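Local coordinates for putative cytochrome P450 154A1 (PDB 1ODO), which is a putative cytochrome P450, a mainly helical haem protein that here holds 4-phenyl-1H-imidazole beside its haem, at residues E286-H291 with S392-N396; E280-R284 with E343-F347; H21-R25 with A320-P326. All coordinates share one frame; numbering follows the deposited sequence.

The three contacts lie close together, their centres 12 to 13 Å apart. Along the chain the segments run 21-25, 280-284, 286-291, 320-326, 343-347 and 392-396, so every pair of contacts crosses. Helix 275-285 ties contact 2 to contact 1, because the loop of contact 1 follows directly from that helix. Pro287 of contact 1 packs on Ala346 of contact 2 and on Ala320 and Asn323 of contact 3, while Asn323 bonds to Arg284 and Leu345 of contact 2. Contacts 1 and 2 reach the haem pocket; contact 3 lies farther out, joining helix 17-25 near the start of the chain to this central region.

Contact 1. Residues E286-H291 with S392-N396; sequences EPAVKH and SLISN
Asn396 and Lys290 do most of the work where 286-291 meets 392-396, with Ile394 beside them. The side chain of Asn396 spends both amide hydrogens on the other segment: ND2 bonds to OE1 of Glu286 at 3.0 Å, nearly straight at 163°, and to O of Pro287 at 2.9 Å. Both acceptors lie near the amide plane, which fixes the rotation of the group; a primary amide suits the place, giving two hydrogens and accepting one with its oxygen. Its OD1 receives a bond from a water, and this water in turn takes a hydrogen from NZ of Lys290. Glu286 OE1 has a further partner in His17, so helix 17-25 joins the network.

Lys290 lays its chain across Asn396, CG lying 3.7 Å from CB of that residue. A bend at its third torsion (-71°) then brings NZ within 2.8 Å of Ser392 O, in the plane of that carbonyl. A long chain suits the place: its methylenes pack in the buried interior while the ammonium group ends among oxygens. The same residue is held by its backbone, Lys290 N to Ile394 O at 2.9 Å and almost linear (175°). Asn396 N completes the pattern by bonding to Ala288 O at 3.0 Å. Ile394 adds apolar cover, its CG2 lying 4.0 Å from CG1 of Val289, and Phe175, at the end of helix 161-175, packs against it. At the far end Ser392 OG accepts from the backbone N of Ile394 (an ST turn) and of Ser395 (an ST motif), and this hydroxyl also hydrogen-bonds to O of Phe175.

Val289 and Ser395 thus form a non-hydrogen-bonded pair in a single antiparallel bridge, joining two loops beside the P450 haem pocket, to which Ala288 belongs.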
loop_
_atom_site.group_PDB
_atom_site.type_symbol
_atom_site.label_atom_id
_atom_site.label_comp_id
_atom_site.label_asym_id
_atom_site.label_seq_id
_atom_site.Cartn_x
_atom_site.Cartn_y
_atom_site.Cartn_z
ATOM N N GLU A 286 -3.552 -11.752 -0.549
ATOM C CA GLU A 286 -2.523 -11.194 0.327
ATOM C C GLU A 286 -2.223 -9.749 -0.057
ATOM O O GLU A 286 -1.137 -9.438 -0.547
ATOM C CB GLU A 286 -1.240 -12.028 0.251
ATOM C CG GLU A 286 -1.402 -13.459 0.746
ATOM C CD GLU A 286 -1.609 -13.563 2.251
ATOM O OE1 GLU A 286 -1.789 -12.522 2.924
ATOM O OE2 GLU A 286 -1.593 -14.700 2.762
ATOM N N PRO A 287 -3.196 -8.848 0.151
ATOM C CA PRO A 287 -3.037 -7.426 -0.176
ATOM C C PRO A 287 -1.911 -6.792 0.642
ATOM O O PRO A 287 -1.663 -7.202 1.777
ATOM C CB PRO A 287 -4.414 -6.840 0.148
ATOM C CG PRO A 287 -4.912 -7.732 1.246
ATOM C CD PRO A 287 -4.512 -9.107 0.762
ATOM N N ALA A 288 -1.246 -5.793 0.064
ATOM C CA ALA A 288 -0.139 -5.103 0.731
ATOM C C ALA A 288 -0.515 -4.251 1.941
ATOM O O ALA A 288 0.306 -4.057 2.842
ATOM C CB ALA A 288 0.627 -4.247 -0.289
ATOM N N VAL A 289 -1.741 -3.731 1.959
ATOM C CA VAL A 289 -2.211 -2.902 3.069
ATOM C C VAL A 289 -3.380 -3.632 3.734
ATOM O O VAL A 289 -4.460 -3.749 3.155
ATOM C CB VAL A 289 -2.671 -1.522 2.563
ATOM C CG1 VAL A 289 -3.253 -0.704 3.709
ATOM C CG2 VAL A 289 -1.490 -0.795 1.934
ATOM N N LYS A 290 -3.163 -4.115 4.953
ATOM C CA LYS A 290 -4.203 -4.844 5.678
ATOM C C LYS A 290 -5.302 -4.021 6.336
ATOM O O LYS A 290 -6.460 -4.439 6.361
ATOM C CB LYS A 290 -3.545 -5.745 6.728
ATOM C CG LYS A 290 -2.580 -6.763 6.127
ATOM C CD LYS A 290 -1.802 -7.512 7.204
ATOM C CE LYS A 290 -0.786 -6.604 7.883
ATOM N NZ LYS A 290 -0.009 -7.326 8.937
ATOM N N HIS A 291 -4.937 -2.867 6.884
ATOM C CA HIS A 291 -5.897 -1.984 7.553
ATOM C C HIS A 291 -5.560 -0.564 7.129
ATOM O O HIS A 291 -4.382 -0.223 6.983
ATOM C CB HIS A 291 -5.755 -2.098 9.074
ATOM C CG HIS A 291 -5.942 -3.485 9.604
ATOM N ND1 HIS A 291 -7.184 -4.056 9.784
ATOM C CD2 HIS A 291 -5.040 -4.413 10.002
ATOM C CE1 HIS A 291 -7.039 -5.276 10.269
ATOM N NE2 HIS A 291 -5.747 -5.518 10.410
ATOM N N SER A 392 4.587 -5.202 10.965
ATOM C CA SER A 392 3.641 -4.122 10.738
ATOM C C SER A 392 2.194 -4.598 10.737
ATOM O O SER A 392 1.874 -5.669 10.214
ATOM C CB SER A 392 3.943 -3.442 9.399
ATOM O OG SER A 392 3.040 -2.376 9.147
ATOM N N LEU A 393 1.329 -3.786 11.333
ATOM C CA LEU A 393 -0.091 -4.090 11.408
ATOM C C LEU A 393 -0.701 -3.648 10.075
ATOM O O LEU A 393 -1.787 -4.079 9.697
ATOM C CB LEU A 393 -0.718 -3.307 12.565
ATOM C CG LEU A 393 -2.242 -3.280 12.711
ATOM C CD1 LEU A 393 -2.774 -4.691 12.929
ATOM C CD2 LEU A 393 -2.609 -2.389 13.891
ATOM N N ILE A 394 0.026 -2.791 9.361
ATOM C CA ILE A 394 -0.434 -2.280 8.073
ATOM C C ILE A 394 0.162 -3.033 6.878
ATOM O O ILE A 394 -0.572 -3.613 6.078
ATOM C CB ILE A 394 -0.108 -0.771 7.943
ATOM C CG1 ILE A 394 -0.780 -0.002 9.089
ATOM C CG2 ILE A 394 -0.590 -0.242 6.595
ATOM C CD1 ILE A 394 -0.462 1.477 9.115
ATOM N N SER A 395 1.488 -3.025 6.759
ATOM C CA SER A 395 2.155 -3.713 5.651
ATOM C C SER A 395 2.094 -5.232 5.759
ATOM O O SER A 395 2.280 -5.792 6.838
ATOM C CB SER A 395 3.619 -3.278 5.559
ATOM O OG SER A 395 3.713 -1.909 5.217
ATOM N N ASN A 396 1.848 -5.889 4.626
ATOM C CA ASN A 396 1.756 -7.343 4.568
ATOM C C ASN A 396 2.801 -7.918 3.604
ATOM O O ASN A 396 2.587 -7.977 2.394
ATOM C CB ASN A 396 0.342 -7.752 4.131
ATOM C CG ASN A 396 0.177 -9.258 3.981
ATOM O OD1 ASN A 396 0.835 -10.041 4.667
ATOM N ND2 ASN A 396 -0.730 -9.669 3.095
HETATM O O HOH W 1 2.517 -2.086 2.274
HETATM O O HOH W 2 1.310 -9.470 7.783
#

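Contact 2. Residues E280-R284 with E343-F347; sequences EETLR and EHLAF. With HEM (protoporphyrin IX containing Fe), chain B.
The ExxR motif of the P450 family, Glu281 to Arg284 on helix 275-285, meets the start of the haem-binding loop here, with Leu283 packed against His344, Ala346 and Phe347. Leu283 supplies most of the helix side. Its CB sits over one face of the His344 ring, 3.7 Å from the centroid and 19° off the normal, a CH-pi contact. Beyond CB the side chain forks: CD1 touches CE1 of Phe347 at 3.6 Å, whereas CD2 comes within 3.4 Å of CBC at the tip of a haem vinyl group. A branched aliphatic residue suits this place, since each methyl meets a different apolar surface.

Ala346 lets the loop come close to the helix. Its small CB lies 3.9 Å from CB of Leu283 and also rests near the carbonyl oxygen of that residue, while its own O approaches the haem methyl CMD. Phe347 then extends the apolar layer to the porphyrin, CE2 lying 3.6 Å from C3C of the haem, and its backbone is hydrogen-bonded to that of Cys354. On the other flank, CB of Arg284 packs against CB of His344 at 3.7 Å before the arginine turns away.

That turn, a bend at the third torsion (71°), carries the guanidinium to Glu281. NE bonds to OE1 at 2.8 Å and NH2 to OE2 at 2.9 Å, a side-on, two-nitrogen salt bridge with both oxygens near the guanidinium plane. Arg339 also pairs with Glu281 OE2, and Arg284 NH1 bonds to the carbonyls of Asn323 and Ala332. This glutamate and two arginines form the Glu-Arg-Arg triad of the P450 fold, which joins the ExxR helix to the loop before the haem-binding segment.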
loop_
_atom_site.group_PDB
_atom_site.type_symbol
_atom_site.label_atom_id
_atom_site.label_comp_id
_atom_site.label_asym_id
_atom_site.label_seq_id
_atom_site.Cartn_x
_atom_site.Cartn_y
_atom_site.Cartn_z
ATOM N N GLU A 280 -4.199 -10.007 -9.641
ATOM C CA GLU A 280 -5.487 -9.701 -9.029
ATOM C C GLU A 280 -5.802 -10.640 -7.872
ATOM O O GLU A 280 -6.359 -10.215 -6.864
ATOM C CB GLU A 280 -6.616 -9.760 -10.060
ATOM C CG GLU A 280 -6.559 -8.617 -11.063
ATOM C CD GLU A 280 -6.392 -7.271 -10.380
ATOM O OE1 GLU A 280 -5.403 -6.567 -10.672
ATOM O OE2 GLU A 280 -7.246 -6.919 -9.541
ATOM N N GLU A 281 -5.458 -11.915 -8.009
ATOM C CA GLU A 281 -5.731 -12.856 -6.932
ATOM C C GLU A 281 -4.777 -12.597 -5.766
ATOM O O GLU A 281 -5.123 -12.848 -4.613
ATOM C CB GLU A 281 -5.599 -14.304 -7.415
ATOM C CG GLU A 281 -5.810 -15.337 -6.309
ATOM C CD GLU A 281 -7.247 -15.395 -5.790
ATOM O OE1 GLU A 281 -8.016 -14.424 -5.976
ATOM O OE2 GLU A 281 -7.601 -16.423 -5.177
ATOM N N THR A 282 -3.573 -12.109 -6.065
ATOM C CA THR A 282 -2.602 -11.822 -5.009
ATOM C C THR A 282 -3.130 -10.618 -4.226
ATOM O O THR A 282 -3.052 -10.568 -2.997
ATOM C CB THR A 282 -1.202 -11.482 -5.587
ATOM O OG1 THR A 282 -0.678 -12.622 -6.286
ATOM C CG2 THR A 282 -0.232 -11.096 -4.460
ATOM N N LEU A 283 -3.682 -9.651 -4.945
ATOM C CA LEU A 283 -4.226 -8.452 -4.310
ATOM C C LEU A 283 -5.395 -8.823 -3.397
ATOM O O LEU A 283 -5.621 -8.195 -2.363
ATOM C CB LEU A 283 -4.685 -7.461 -5.378
ATOM C CG LEU A 283 -3.532 -6.798 -6.137
ATOM C CD1 LEU A 283 -4.037 -6.004 -7.337
ATOM C CD2 LEU A 283 -2.792 -5.892 -5.174
ATOM N N ARG A 284 -6.137 -9.856 -3.773
ATOM C CA ARG A 284 -7.271 -10.278 -2.959
ATOM C C ARG A 284 -6.829 -11.124 -1.767
ATOM O O ARG A 284 -7.193 -10.842 -0.627
ATOM C CB ARG A 284 -8.259 -11.102 -3.795
ATOM C CG ARG A 284 -9.529 -11.520 -3.026
ATOM C CD ARG A 284 -10.291 -12.630 -3.754
ATOM N NE ARG A 284 -9.566 -13.898 -3.681
ATOM C CZ ARG A 284 -9.506 -14.658 -2.591
ATOM N NH1 ARG A 284 -10.140 -14.287 -1.485
ATOM N NH2 ARG A 284 -8.788 -15.775 -2.595
ATOM N N GLU A 343 -13.018 -9.453 -7.869
ATOM C CA GLU A 343 -13.064 -8.203 -7.112
ATOM C C GLU A 343 -12.478 -8.283 -5.713
ATOM O O GLU A 343 -12.629 -9.283 -5.010
ATOM C CB GLU A 343 -14.498 -7.665 -7.047
ATOM C CG GLU A 343 -15.564 -8.728 -6.926
ATOM C CD GLU A 343 -16.962 -8.145 -6.967
ATOM O OE1 GLU A 343 -17.230 -7.297 -7.848
ATOM O OE2 GLU A 343 -17.797 -8.538 -6.128
ATOM N N HIS A 344 -11.799 -7.208 -5.322
ATOM C CA HIS A 344 -11.172 -7.123 -4.013
ATOM C C HIS A 344 -11.112 -5.658 -3.587
ATOM O O HIS A 344 -11.420 -4.758 -4.374
ATOM C CB HIS A 344 -9.753 -7.684 -4.068
ATOM C CG HIS A 344 -8.841 -6.899 -4.954
ATOM N ND1 HIS A 344 -8.489 -7.317 -6.220
ATOM C CD2 HIS A 344 -8.266 -5.685 -4.784
ATOM C CE1 HIS A 344 -7.738 -6.391 -6.792
ATOM N NE2 HIS A 344 -7.589 -5.391 -5.942
ATOM N N LEU A 345 -10.687 -5.432 -2.350
ATOM C CA LEU A 345 -10.574 -4.088 -1.790
ATOM C C LEU A 345 -9.132 -3.691 -1.464
ATOM O O LEU A 345 -8.898 -2.828 -0.616
ATOM C CB LEU A 345 -11.425 -3.990 -0.521
ATOM C CG LEU A 345 -12.940 -3.944 -0.756
ATOM C CD1 LEU A 345 -13.686 -4.162 0.551
ATOM C CD2 LEU A 345 -13.304 -2.593 -1.358
ATOM N N ALA A 346 -8.166 -4.312 -2.132
ATOM C CA ALA A 346 -6.763 -3.988 -1.876
ATOM C C ALA A 346 -6.461 -2.509 -2.141
ATOM O O ALA A 346 -5.600 -1.918 -1.484
ATOM C CB ALA A 346 -5.856 -4.870 -2.732
ATOM N N PHE A 347 -7.171 -1.919 -3.101
ATOM C CA PHE A 347 -6.979 -0.511 -3.458
ATOM C C PHE A 347 -8.071 0.405 -2.919
ATOM O O PHE A 347 -8.100 1.593 -3.233
ATOM C CB PHE A 347 -6.946 -0.352 -4.977
ATOM C CG PHE A 347 -5.750 -0.979 -5.636
ATOM C CD1 PHE A 347 -5.914 -1.910 -6.660
ATOM C CD2 PHE A 347 -4.461 -0.599 -5.275
ATOM C CE1 PHE A 347 -4.809 -2.450 -7.319
ATOM C CE2 PHE A 347 -3.354 -1.133 -5.928
ATOM C CZ PHE A 347 -3.530 -2.062 -6.953
HETATM C CHA HEM B . -4.453 5.349 -1.543
HETATM C CHB HEM B . -0.818 6.305 -4.553
HETATM C CHC HEM B . 0.328 1.616 -4.672
HETATM C CHD HEM B . -3.288 0.683 -1.650
HETATM C C1A HEM B . -3.587 6.037 -2.358
HETATM C C2A HEM B . -3.594 7.476 -2.604
HETATM C C3A HEM B . -2.579 7.744 -3.437
HETATM C C4A HEM B . -1.910 6.488 -3.746
HETATM C CMA HEM B . -2.154 9.114 -3.993
HETATM C CAA HEM B . -4.609 8.460 -1.984
HETATM C CBA HEM B . -5.909 8.496 -2.808
HETATM C CGA HEM B . -6.998 9.428 -2.281
HETATM O O1A HEM B . -7.086 9.518 -1.005
HETATM O O2A HEM B . -7.710 10.014 -3.094
HETATM C C1B HEM B . -0.183 5.127 -4.845
HETATM C C2B HEM B . 0.980 5.013 -5.706
HETATM C C3B HEM B . 1.309 3.691 -5.745
HETATM C C4B HEM B . 0.361 2.983 -4.915
HETATM C CMB HEM B . 1.669 6.199 -6.413
HETATM C CAB HEM B . 2.461 3.001 -6.503
HETATM C CBB HEM B . 2.349 3.076 -8.034
HETATM C C1C HEM B . -0.575 0.950 -3.857
HETATM C C2C HEM B . -0.558 -0.503 -3.623
HETATM C C3C HEM B . -1.572 -0.767 -2.768
HETATM C C4C HEM B . -2.215 0.498 -2.479
HETATM C CMC HEM B . 0.481 -1.467 -4.276
HETATM C CAC HEM B . -2.051 -2.103 -2.140
HETATM C CBC HEM B . -2.207 -3.299 -3.086
HETATM C C1D HEM B . -3.924 1.855 -1.345
HETATM C C2D HEM B . -5.046 1.996 -0.446
HETATM C C3D HEM B . -5.370 3.309 -0.406
HETATM C C4D HEM B . -4.457 3.991 -1.295
HETATM C CMD HEM B . -5.704 0.831 0.319
HETATM C CAD HEM B . -6.479 3.941 0.451
HETATM C CBD HEM B . -7.935 3.657 0.066
HETATM C CGD HEM B . -8.802 4.339 1.103
HETATM O O1D HEM B . -9.422 3.638 1.913
HETATM O O2D HEM B . -8.795 5.591 1.098
HETATM N NA HEM B . -2.560 5.466 -3.071
HETATM N NB HEM B . -0.539 3.870 -4.365
HETATM N NC HEM B . -1.599 1.534 -3.152
HETATM N ND HEM B . -3.561 3.095 -1.862
HETATM FE FE HEM B . -2.085 3.486 -3.113
#

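Contact 3. Residues H21-R25 with A320-P326; sequences HRTLR and AAANRHP
Ala320 opens the contact, its CB pressed to 3.3 Å from CE1 of His21, with its carbonyl carbon over one face of the same ring. Small alanines suit this close approach of the two helices, with CA atoms of His21 and Ala321 4.7 Å apart. The CA of Ala321 lies 4.2 Å from the centroid of the His21 ring, off-centre, a loose CH-pi contact. The carbonyl oxygen of Ala321 serves two donors: Arg25 NH1 at 3.0 Å, in the carbonyl plane and on a lone pair, though bent at 138°, and the backbone N of Arg324 at 3.2 Å. Arg25 reaches it through a kink at its third torsion (-52°).

Arg324 touches both His21 and Arg25. Its CD lies 3.6 Å from CD2 of His21, and its carbonyl oxygen stands 3.4 Å above the centre of the Arg25 guanidinium, whose opposite face looks to His21 O. The guanidinium of Arg324 itself pairs with Asp333, which also takes Arg22. At the end of the type I turn from Ala322, His325 lays its CA near CD of Arg25, and Pro326 CD comes to 3.7 Å from NE of Arg25, the arginine chain and the proline ring running antiparallel alongside one another.

Arg25 is thus set among backbone carbonyls, whose partial negative charge probably suits its cation, while Asp333 would help offset the positive charge of Arg22 and Arg324.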
loop_
_atom_site.group_PDB
_atom_site.type_symbol
_atom_site.label_atom_id
_atom_site.label_comp_id
_atom_site.label_asym_id
_atom_site.label_seq_id
_atom_site.Cartn_x
_atom_site.Cartn_y
_atom_site.Cartn_z
ATOM N N HIS A 21 -7.392 -12.222 10.812
ATOM C CA HIS A 21 -8.548 -12.118 9.918
ATOM C C HIS A 21 -9.745 -12.827 10.542
ATOM O O HIS A 21 -10.850 -12.290 10.595
ATOM C CB HIS A 21 -8.292 -12.789 8.561
ATOM C CG HIS A 21 -7.190 -12.173 7.761
ATOM N ND1 HIS A 21 -6.781 -10.869 7.930
ATOM C CD2 HIS A 21 -6.438 -12.677 6.752
ATOM C CE1 HIS A 21 -5.824 -10.595 7.061
ATOM N NE2 HIS A 21 -5.598 -11.674 6.333
ATOM N N ARG A 22 -9.513 -14.050 11.000
ATOM C CA ARG A 22 -10.572 -14.841 11.614
ATOM C C ARG A 22 -11.113 -14.216 12.889
ATOM O O ARG A 22 -12.322 -14.156 13.090
ATOM C CB ARG A 22 -10.066 -16.256 11.899
ATOM C CG ARG A 22 -9.462 -16.923 10.680
ATOM C CD ARG A 22 -9.058 -18.363 10.959
ATOM N NE ARG A 22 -8.357 -18.942 9.818
ATOM C CZ ARG A 22 -8.840 -18.975 8.578
ATOM N NH1 ARG A 22 -10.035 -18.460 8.308
ATOM N NH2 ARG A 22 -8.127 -19.521 7.602
ATOM N N THR A 23 -10.213 -13.748 13.746
ATOM C CA THR A 23 -10.617 -13.133 15.000
ATOM C C THR A 23 -11.493 -11.906 14.754
ATOM O O THR A 23 -12.507 -11.710 15.428
ATOM C CB THR A 23 -9.382 -12.736 15.826
ATOM O OG1 THR A 23 -8.564 -13.897 16.035
ATOM C CG2 THR A 23 -9.799 -12.166 17.176
ATOM N N LEU A 24 -11.111 -11.083 13.785
ATOM C CA LEU A 24 -11.892 -9.894 13.486
ATOM C C LEU A 24 -13.255 -10.256 12.906
ATOM O O LEU A 24 -14.277 -9.728 13.338
ATOM C CB LEU A 24 -11.140 -8.993 12.504
ATOM C CG LEU A 24 -9.988 -8.156 13.067
ATOM C CD1 LEU A 24 -9.183 -7.537 11.921
ATOM C CD2 LEU A 24 -10.559 -7.065 13.978
ATOM N N ARG A 25 -13.277 -11.158 11.929
ATOM C CA ARG A 25 -14.545 -11.544 11.327
ATOM C C ARG A 25 -15.468 -12.274 12.310
ATOM O O ARG A 25 -16.672 -12.392 12.080
ATOM C CB ARG A 25 -14.306 -12.386 10.066
ATOM C CG ARG A 25 -13.775 -11.567 8.871
ATOM C CD ARG A 25 -14.188 -12.207 7.550
ATOM N NE ARG A 25 -13.817 -13.617 7.532
ATOM C CZ ARG A 25 -12.630 -14.080 7.154
ATOM N NH1 ARG A 25 -11.685 -13.246 6.731
ATOM N NH2 ARG A 25 -12.373 -15.380 7.249
ATOM N N ALA A 320 -7.764 -6.595 4.148
ATOM C CA ALA A 320 -7.280 -7.966 4.044
ATOM C C ALA A 320 -8.324 -8.962 4.531
ATOM O O ALA A 320 -8.595 -9.958 3.858
ATOM C CB ALA A 320 -5.984 -8.128 4.836
ATOM N N ALA A 321 -8.913 -8.688 5.692
ATOM C CA ALA A 321 -9.931 -9.574 6.257
ATOM C C ALA A 321 -11.184 -9.574 5.389
ATOM O O ALA A 321 -11.821 -10.614 5.200
ATOM C CB ALA A 321 -10.278 -9.134 7.676
ATOM N N ALA A 322 -11.533 -8.403 4.860
ATOM C CA ALA A 322 -12.710 -8.264 4.012
ATOM C C ALA A 322 -12.558 -9.028 2.699
ATOM O O ALA A 322 -13.525 -9.605 2.194
ATOM C CB ALA A 322 -12.978 -6.786 3.727
ATOM N N ASN A 323 -11.348 -9.035 2.147
ATOM C CA ASN A 323 -11.101 -9.736 0.890
ATOM C C ASN A 323 -11.337 -11.238 1.025
ATOM O O ASN A 323 -11.497 -11.935 0.026
ATOM C CB ASN A 323 -9.668 -9.509 0.407
ATOM C CG ASN A 323 -9.458 -8.133 -0.205
ATOM O OD1 ASN A 323 -10.407 -7.383 -0.440
ATOM N ND2 ASN A 323 -8.199 -7.804 -0.484
ATOM N N ARG A 324 -11.349 -11.727 2.263
ATOM C CA ARG A 324 -11.563 -13.149 2.528
ATOM C C ARG A 324 -12.908 -13.438 3.180
ATOM O O ARG A 324 -13.117 -14.519 3.736
ATOM C CB ARG A 324 -10.433 -13.688 3.416
ATOM C CG ARG A 324 -9.081 -13.823 2.696
ATOM C CD ARG A 324 -7.933 -13.838 3.701
ATOM N NE ARG A 324 -6.619 -14.077 3.100
ATOM C CZ ARG A 324 -5.960 -15.230 3.186
ATOM N NH1 ARG A 324 -6.496 -16.254 3.842
ATOM N NH2 ARG A 324 -4.752 -15.355 2.653
ATOM N N HIS A 325 -13.822 -12.475 3.109
ATOM C CA HIS A 325 -15.149 -12.638 3.700
ATOM C C HIS A 325 -15.886 -13.741 2.941
ATOM O O HIS A 325 -16.016 -13.688 1.718
ATOM C CB HIS A 325 -15.910 -11.313 3.629
ATOM C CG HIS A 325 -17.129 -11.269 4.499
ATOM N ND1 HIS A 325 -18.289 -11.945 4.189
ATOM C CD2 HIS A 325 -17.364 -10.634 5.671
ATOM C CE1 HIS A 325 -19.187 -11.725 5.134
ATOM N NE2 HIS A 325 -18.651 -10.933 6.044
ATOM N N PRO A 326 -16.383 -14.758 3.668
ATOM C CA PRO A 326 -17.099 -15.901 3.092
ATOM C C PRO A 326 -18.361 -15.642 2.271
ATOM O O PRO A 326 -18.791 -16.518 1.517
ATOM C CB PRO A 326 -17.353 -16.794 4.307
ATOM C CG PRO A 326 -17.500 -15.807 5.420
ATOM C CD PRO A 326 -16.374 -14.835 5.139
#